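Local coordinates for TRAP dicarboxylate transporter-DctP subunit (Desulfovibrio desulfuricans subsp. desulfuricans, PDB 4NHB), which binds sn-glycerol-3-phosphate and probably delivers it, as a periplasmic solute-binding protein, to a TRAP transporter, at residues A[222-230]-A[283-294]. Sequence-based numbering, arbitrary orientation.
Sequences YEITPEISL and TILANKGNIHEP
Near the end of the long helix 252-286, Thr283 CG2 lies close to Tyr222 OH. One residue on, Ile284 meets two side chains. Its CG1 is 4.3 Å from Tyr222 CD2, and its CD1 touches Ile228 CG1, the two isoleucine side chains crossing at about a right angle. Asn287, the first residue to leave the helix, touches the same ring, with its CB 3.9 Å from Tyr222 CE1. The ring and the Asn287 amide are nearly parallel, their planes 11° apart. Tyr222 CG sits between its own backbone N and carbonyl carbon (chi1 53°), which turns the ring to this helix end. Lys288 O then packs on Pro226 CB. Gly289 CA lies against Pro226 O in a CA-H...O contact.

Strand pairing follows. Asn290 N donates to Pro226 O at 2.9 Å, and Asn290 O accepts from Ile228 N. Ile291 puts CG2 against Leu230 CG and CD1, at 3.7 Å from CG. On the other face of the sheet, Glu227 bends at chi2 (-76°) and brings its carboxylate to the edge of the His292 ring. His292 NE2 donates to Glu227 OE1 at 2.8 Å, meeting it on the anti side and somewhat out of the carboxylate plane. The nearby carboxylate would probably favour a protonated imidazole. Ser229 OG lies at the same ring's edge, 3.3 Å from His292 CB. His292 N donates to Ile228 O, and His292 O accepts from Leu230 N. Pro294 closes the contact beside Leu230 O.

Strand 227-229 also pairs antiparallel with strand 146-155, which includes the ligand-binding Arg151. On the side away from that strand, 290-292 pairs in parallel with 227-229, a short addition following the long helix of this TRAP-type periplasmic binding protein fold.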
loop_
_atom_site.group_PDB
_atom_site.type_symbol
_atom_site.label_atom_id
_atom_site.label_comp_id
_atom_site.label_asym_id
_atom_site.label_seq_id
_atom_site.Cartn_x
_atom_site.Cartn_y
_atom_site.Cartn_z
ATOM N N TYR A 222 -8.286 12.035 -13.056
ATOM C CA TYR A 222 -7.933 12.514 -14.409
ATOM C C TYR A 222 -8.920 13.560 -14.934
ATOM O O TYR A 222 -8.590 14.296 -15.843
ATOM C CB TYR A 222 -7.811 11.342 -15.396
ATOM C CG TYR A 222 -9.014 10.439 -15.410
ATOM C CD1 TYR A 222 -10.128 10.765 -16.175
ATOM C CD2 TYR A 222 -9.045 9.263 -14.663
ATOM C CE1 TYR A 222 -11.231 9.970 -16.195
ATOM C CE2 TYR A 222 -10.152 8.455 -14.680
ATOM C CZ TYR A 222 -11.252 8.819 -15.454
ATOM O OH TYR A 222 -12.387 8.037 -15.497
ATOM N N GLU A 223 -10.091 13.656 -14.308
ATOM C CA GLU A 223 -11.060 14.715 -14.583
ATOM C C GLU A 223 -10.602 16.106 -14.119
ATOM O O GLU A 223 -11.133 17.116 -14.566
ATOM C CB GLU A 223 -12.393 14.399 -13.892
ATOM C CG GLU A 223 -13.230 13.348 -14.624
ATOM C CD GLU A 223 -14.516 13.002 -13.906
ATOM O OE1 GLU A 223 -14.759 13.503 -12.781
ATOM O OE2 GLU A 223 -15.288 12.200 -14.472
ATOM N N ILE A 224 -9.660 16.143 -13.185
ATOM C CA ILE A 224 -9.175 17.392 -12.597
ATOM C C ILE A 224 -7.693 17.581 -12.910
ATOM O O ILE A 224 -7.238 18.679 -13.217
ATOM C CB ILE A 224 -9.437 17.393 -11.060
ATOM C CG1 ILE A 224 -10.940 17.420 -10.811
ATOM C CG2 ILE A 224 -8.790 18.569 -10.381
ATOM C CD1 ILE A 224 -11.335 17.077 -9.400
ATOM N N THR A 225 -6.940 16.490 -12.828
ATOM C CA THR A 225 -5.512 16.478 -13.110
ATOM C C THR A 225 -5.283 15.479 -14.229
ATOM O O THR A 225 -4.998 14.313 -13.980
ATOM C CB THR A 225 -4.711 16.014 -11.887
ATOM O OG1 THR A 225 -5.256 14.772 -11.378
ATOM C CG2 THR A 225 -4.781 17.054 -10.794
ATOM N N PRO A 226 -5.444 15.917 -15.471
ATOM C CA PRO A 226 -5.576 14.938 -16.552
ATOM C C PRO A 226 -4.249 14.346 -17.017
ATOM O O PRO A 226 -4.263 13.373 -17.764
ATOM C CB PRO A 226 -6.229 15.758 -17.694
ATOM C CG PRO A 226 -6.579 17.061 -17.103
ATOM C CD PRO A 226 -5.727 17.287 -15.920
ATOM N N GLU A 227 -3.133 14.924 -16.597
ATOM C CA GLU A 227 -1.846 14.516 -17.134
ATOM C C GLU A 227 -1.169 13.520 -16.188
ATOM O O GLU A 227 -0.779 13.851 -15.086
ATOM C CB GLU A 227 -0.938 15.724 -17.351
ATOM C CG GLU A 227 -1.656 16.997 -17.894
ATOM C CD GLU A 227 -2.007 16.943 -19.372
ATOM O OE1 GLU A 227 -1.501 16.062 -20.093
ATOM O OE2 GLU A 227 -2.794 17.808 -19.817
ATOM N N ILE A 228 -1.061 12.290 -16.632
ATOM C CA ILE A 228 -0.369 11.290 -15.837
ATOM C C ILE A 228 1.010 11.033 -16.426
ATOM O O ILE A 228 1.149 10.876 -17.659
ATOM C CB ILE A 228 -1.142 9.977 -15.795
ATOM C CG1 ILE A 228 -2.318 10.074 -14.813
ATOM C CG2 ILE A 228 -0.203 8.859 -15.309
ATOM C CD1 ILE A 228 -3.436 11.006 -15.228
ATOM N N SER A 229 2.033 11.009 -15.586
ATOM C CA SER A 229 3.364 10.609 -16.060
ATOM C C SER A 229 3.775 9.302 -15.379
ATOM O O SER A 229 3.763 9.188 -14.163
ATOM C CB SER A 229 4.416 11.701 -15.844
ATOM O OG SER A 229 4.253 12.796 -16.756
ATOM N N LEU A 230 4.097 8.308 -16.191
ATOM C CA LEU A 230 4.497 7.014 -15.680
ATOM C C LEU A 230 5.873 7.126 -15.098
ATOM O O LEU A 230 6.795 7.565 -15.759
ATOM C CB LEU A 230 4.461 5.985 -16.795
ATOM C CG LEU A 230 3.060 5.840 -17.375
ATOM C CD1 LEU A 230 3.016 4.756 -18.438
ATOM C CD2 LEU A 230 2.035 5.553 -16.287
ATOM N N THR A 283 -8.247 3.491 -20.180
ATOM C CA THR A 283 -9.317 4.359 -19.709
ATOM C C THR A 283 -8.904 5.831 -19.645
ATOM O O THR A 283 -9.648 6.704 -20.078
ATOM C CB THR A 283 -9.808 3.923 -18.319
ATOM O OG1 THR A 283 -10.315 2.583 -18.380
ATOM C CG2 THR A 283 -10.898 4.829 -17.823
ATOM N N ILE A 284 -7.728 6.106 -19.094
ATOM C CA ILE A 284 -7.216 7.467 -19.056
ATOM C C ILE A 284 -7.158 8.048 -20.466
ATOM O O ILE A 284 -7.642 9.152 -20.705
ATOM C CB ILE A 284 -5.854 7.512 -18.369
ATOM C CG1 ILE A 284 -6.041 7.131 -16.889
ATOM C CG2 ILE A 284 -5.269 8.878 -18.409
ATOM C CD1 ILE A 284 -4.790 7.120 -16.118
ATOM N N LEU A 285 -6.612 7.281 -21.403
ATOM C CA LEU A 285 -6.381 7.773 -22.763
ATOM C C LEU A 285 -7.679 7.944 -23.536
ATOM O O LEU A 285 -7.748 8.757 -24.465
ATOM C CB LEU A 285 -5.460 6.833 -23.533
ATOM C CG LEU A 285 -4.006 6.761 -23.063
ATOM C CD1 LEU A 285 -3.225 5.865 -23.994
ATOM C CD2 LEU A 285 -3.383 8.130 -22.990
ATOM N N ALA A 286 -8.694 7.170 -23.167
ATOM C CA ALA A 286 -10.030 7.323 -23.736
ATOM C C ALA A 286 -10.774 8.586 -23.256
ATOM O O ALA A 286 -11.607 9.134 -23.977
ATOM C CB ALA A 286 -10.872 6.074 -23.414
ATOM N N ASN A 287 -10.470 9.053 -22.050
ATOM C CA ASN A 287 -11.267 10.097 -21.404
ATOM C C ASN A 287 -10.523 11.404 -21.188
ATOM O O ASN A 287 -10.459 11.936 -20.066
ATOM C CB ASN A 287 -11.779 9.581 -20.064
ATOM C CG ASN A 287 -12.803 8.477 -20.219
ATOM O OD1 ASN A 287 -13.759 8.593 -20.996
ATOM N ND2 ASN A 287 -12.616 7.397 -19.474
ATOM N N LYS A 288 -9.959 11.921 -22.271
ATOM C CA LYS A 288 -9.300 13.222 -22.262
ATOM C C LYS A 288 -8.130 13.274 -21.299
ATOM O O LYS A 288 -7.625 14.354 -21.019
ATOM C CB LYS A 288 -10.301 14.328 -21.905
ATOM C CG LYS A 288 -11.639 14.166 -22.596
ATOM C CD LYS A 288 -12.543 15.369 -22.379
ATOM C CE LYS A 288 -13.839 15.213 -23.144
ATOM N NZ LYS A 288 -13.569 14.959 -24.579
ATOM N N GLY A 289 -7.702 12.119 -20.785
ATOM C CA GLY A 289 -6.484 12.062 -20.006
ATOM C C GLY A 289 -5.275 11.929 -20.920
ATOM O O GLY A 289 -5.391 11.440 -22.049
ATOM N N ASN A 290 -4.112 12.349 -20.436
ATOM C CA ASN A 290 -2.873 12.143 -21.166
ATOM C C ASN A 290 -1.881 11.306 -20.357
ATOM O O ASN A 290 -1.836 11.379 -19.125
ATOM C CB ASN A 290 -2.251 13.492 -21.517
ATOM C CG ASN A 290 -3.066 14.266 -22.562
ATOM O OD1 ASN A 290 -4.109 13.796 -23.035
ATOM N ND2 ASN A 290 -2.595 15.467 -22.910
ATOM N N ILE A 291 -1.092 10.500 -21.052
ATOM C CA ILE A 291 -0.020 9.780 -20.401
ATOM C C ILE A 291 1.291 10.228 -20.991
ATOM O O ILE A 291 1.455 10.238 -22.196
ATOM C CB ILE A 291 -0.169 8.248 -20.560
ATOM C CG1 ILE A 291 -1.472 7.804 -19.875
ATOM C CG2 ILE A 291 1.046 7.546 -19.979
ATOM C CD1 ILE A 291 -1.845 6.339 -20.084
ATOM N N HIS A 292 2.225 10.565 -20.123
ATOM C CA HIS A 292 3.496 11.086 -20.546
ATOM C C HIS A 292 4.605 10.171 -20.094
ATOM O O HIS A 292 4.424 9.316 -19.224
ATOM C CB HIS A 292 3.718 12.475 -19.958
ATOM C CG HIS A 292 2.643 13.450 -20.307
ATOM N ND1 HIS A 292 2.266 13.710 -21.606
ATOM C CD2 HIS A 292 1.856 14.225 -19.525
ATOM C CE1 HIS A 292 1.296 14.607 -21.611
ATOM N NE2 HIS A 292 1.030 14.938 -20.360
ATOM N N GLU A 293 5.762 10.397 -20.696
ATOM C CA GLU A 293 6.963 9.641 -20.418
ATOM C C GLU A 293 8.004 10.613 -19.886
ATOM O O GLU A 293 8.456 11.518 -20.605
ATOM C CB GLU A 293 7.469 8.960 -21.707
ATOM C CG GLU A 293 8.597 7.974 -21.452
ATOM C CD GLU A 293 8.090 6.607 -21.021
ATOM O OE1 GLU A 293 7.743 6.436 -19.827
ATOM O OE2 GLU A 293 8.032 5.709 -21.896
ATOM N N PRO A 294 8.396 10.456 -18.620
ATOM C CA PRO A 294 9.430 11.408 -18.239
ATOM C C PRO A 294 10.527 11.409 -19.306
ATOM O O PRO A 294 10.620 10.494 -20.138
ATOM C CB PRO A 294 9.962 10.854 -16.910
ATOM C CG PRO A 294 8.879 10.000 -16.385
ATOM C CD PRO A 294 8.156 9.439 -17.581
#